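Local coordinates for protein TcpB (PDB 4LQC) that is a bacterial TIR-domain protein, built on the parallel-sheet fold shared by Toll/interleukin-1 receptor domains, at residues 27-31 with 32-36. The protein carries 2 engineered substitutions. Sequence-based numbering, arbitrary orientation.
Sequences AALRD and LGAKI
Leu29 and Ile36 meet on the buried side of this turn. CD1 of Ile36 presses against CB of Leu29 at 3.4 Å, tighter than normal carbon contact. Ile36 CD1 also lies 3.4 Å from Arg30 CG, so this methyl sits against both neighbouring side chains of the helix. CB of Ile36 already points to the helix, and a chi2 of 124°, away from a staggered value, places CD1 there. Phe9 of strand 7-14 touches both Leu29 and Ile36, and Leu134 of helix 127-136 also packs on Leu29. The CB of Ala34 rests 3.4 Å from Leu29 O.

That oxygen is gripped twice. Ala34 N bonds to Leu29 O at 3.0 Å, and Leu32 N reaches it from the opposite face of the carbonyl plane. Gly33 N bonds to Arg30 O at 3.0 Å. Gly33 has a positive phi (97°) and is the first residue to leave helical backbone angles. The turn is a Schellman motif at the C-terminal end of helix 18-31. The chain then leads into strand 36-43, an outermost strand of the parallel sheet within this chain. This is a helix-to-strand link of the TIR fold. Lys35 ties it to the adjacent strand by backbone bonding with Phe9.

Leu32 is exposed but lies on the Leu29 side. Leu32 CG is 3.2 Å from Ala28 O, while Ala131 and His135 of helix 127-136 touch the Leu32 side chain.

The Arg30 side is more open. Arg30 is exposed, and its chain runs extended from CG to NE across Ile36. Arg30 NH2 donates to Ile36 O at 3.0 Å. The bond is fairly straight (160° at the hydrogen), and the oxygen lies at the guanidinium edge, close to its plane.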
ATOM      1  N   ALA B  27      12.118  -6.426 -14.972  1.00 38.94           N
ATOM      2  CA  ALA B  27      13.458  -5.972 -15.366  1.00 41.84           C
ATOM      3  C   ALA B  27      14.514  -6.219 -14.288  1.00 41.11           C
ATOM      4  O   ALA B  27      15.656  -6.565 -14.591  1.00 41.29           O
ATOM      5  CB  ALA B  27      13.433  -4.503 -15.737  1.00 37.77           C
ATOM      6  N   ALA B  28      14.134  -6.023 -13.033  1.00 37.98           N
ATOM      7  CA  ALA B  28      15.064  -6.194 -11.922  1.00 39.60           C
ATOM      8  C   ALA B  28      15.393  -7.666 -11.710  1.00 39.91           C
ATOM      9  O   ALA B  28      16.519  -8.022 -11.342  1.00 41.59           O
ATOM     10  CB  ALA B  28      14.477  -5.611 -10.655  1.00 36.81           C
ATOM     11  N   LEU B  29      14.398  -8.519 -11.927  1.00 37.42           N
ATOM     12  CA  LEU B  29      14.570  -9.939 -11.684  1.00 38.44           C
ATOM     13  C   LEU B  29      15.382 -10.555 -12.815  1.00 37.06           C
ATOM     14  O   LEU B  29      16.227 -11.407 -12.578  1.00 39.63           O
ATOM     15  CB  LEU B  29      13.210 -10.633 -11.530  1.00 38.14           C
ATOM     16  CG  LEU B  29      12.573 -10.787 -10.136  1.00 38.23           C
ATOM     17  CD1 LEU B  29      11.252 -11.548 -10.215  1.00 33.80           C
ATOM     18  CD2 LEU B  29      13.514 -11.493  -9.175  1.00 36.87           C
ATOM     19  N   ARG B  30      15.129 -10.108 -14.043  1.00 38.01           N
ATOM     20  CA  ARG B  30      15.894 -10.538 -15.209  1.00 38.21           C
ATOM     21  C   ARG B  30      17.328 -10.059 -15.115  1.00 42.41           C
ATOM     22  O   ARG B  30      18.251 -10.717 -15.591  1.00 42.95           O
ATOM     23  CB  ARG B  30      15.250 -10.011 -16.496  1.00 36.04           C
ATOM     24  CG  ARG B  30      14.050 -10.835 -16.921  1.00 39.49           C
ATOM     25  CD  ARG B  30      13.452 -10.431 -18.256  1.00 44.52           C
ATOM     26  NE  ARG B  30      12.297 -11.274 -18.575  1.00 37.51           N
ATOM     27  CZ  ARG B  30      11.313 -10.925 -19.400  1.00 37.04           C
ATOM     28  NH1 ARG B  30      11.334  -9.744 -20.011  1.00 33.68           N
ATOM     29  NH2 ARG B  30      10.294 -11.758 -19.601  1.00 38.95           N
ATOM     30  N   ASP B  31      17.520  -8.914 -14.477  1.00 44.70           N
ATOM     31  CA  ASP B  31      18.855  -8.353 -14.347  1.00 45.81           C
ATOM     32  C   ASP B  31      19.707  -9.178 -13.374  1.00 42.96           C
ATOM     33  O   ASP B  31      20.933  -9.160 -13.435  1.00 43.36           O
ATOM     34  CB  ASP B  31      18.761  -6.894 -13.906  1.00 47.48           C
ATOM     35  CG  ASP B  31      20.050  -6.142 -14.114  1.00 61.35           C
ATOM     36  OD1 ASP B  31      20.726  -6.353 -15.156  1.00 66.66           O
ATOM     37  OD2 ASP B  31      20.389  -5.335 -13.222  1.00 69.80           O
ATOM     38  N   LEU B  32      19.045  -9.905 -12.481  1.00 42.47           N
ATOM     39  CA  LEU B  32      19.726 -10.770 -11.522  1.00 41.02           C
ATOM     40  C   LEU B  32      19.896 -12.144 -12.144  1.00 39.51           C
ATOM     41  O   LEU B  32      20.513 -13.028 -11.560  1.00 39.83           O
ATOM     42  CB  LEU B  32      18.925 -10.879 -10.208  1.00 39.59           C
ATOM     43  CG  LEU B  32      18.615  -9.580  -9.435  1.00 39.27           C
ATOM     44  CD1 LEU B  32      17.722  -9.825  -8.217  1.00 37.09           C
ATOM     45  CD2 LEU B  32      19.891  -8.888  -9.006  1.00 39.22           C
ATOM     46  N   GLY B  33      19.331 -12.326 -13.331  1.00 42.78           N
ATOM     47  CA  GLY B  33      19.481 -13.577 -14.056  1.00 41.24           C
ATOM     48  C   GLY B  33      18.348 -14.580 -13.909  1.00 43.15           C
ATOM     49  O   GLY B  33      18.464 -15.712 -14.370  1.00 47.51           O
ATOM     50  N   ALA B  34      17.252 -14.171 -13.277  1.00 37.35           N
ATOM     51  CA  ALA B  34      16.095 -15.039 -13.136  1.00 40.73           C
ATOM     52  C   ALA B  34      15.308 -15.153 -14.445  1.00 40.66           C
ATOM     53  O   ALA B  34      15.211 -14.197 -15.208  1.00 44.83           O
ATOM     54  CB  ALA B  34      15.191 -14.542 -12.000  1.00 41.48           C
ATOM     55  N   LYS B  35      14.757 -16.326 -14.712  1.00 33.73           N
ATOM     56  CA  LYS B  35      13.863 -16.479 -15.853  1.00 42.67           C
ATOM     57  C   LYS B  35      12.403 -16.262 -15.430  1.00 39.17           C
ATOM     58  O   LYS B  35      11.908 -16.938 -14.533  1.00 39.21           O
ATOM     59  CB  LYS B  35      14.076 -17.853 -16.516  1.00 40.21           C
ATOM     60  CG  LYS B  35      15.567 -18.144 -16.778  1.00 44.65           C
ATOM     61  CD  LYS B  35      15.822 -19.443 -17.562  1.00 48.21           C
ATOM     62  CE  LYS B  35      16.505 -20.503 -16.692  1.00 54.83           C
ATOM     63  NZ  LYS B  35      17.694 -19.980 -15.928  1.00 48.32           N
ATOM     64  N   ILE B  36      11.727 -15.303 -16.064  1.00 41.36           N
ATOM     65  CA  ILE B  36      10.360 -14.910 -15.673  1.00 39.78           C
ATOM     66  C   ILE B  36       9.405 -14.817 -16.847  1.00 40.02           C
ATOM     67  O   ILE B  36       9.699 -14.122 -17.841  1.00 37.94           O
ATOM     68  CB  ILE B  36      10.333 -13.519 -15.013  1.00 43.03           C
ATOM     69  CG1 ILE B  36      11.504 -13.366 -14.059  1.00 42.59           C
ATOM     70  CG2 ILE B  36       9.027 -13.291 -14.240  1.00 41.18           C
ATOM     71  CD1 ILE B  36      12.309 -12.194 -14.397  1.00 47.23           C
TER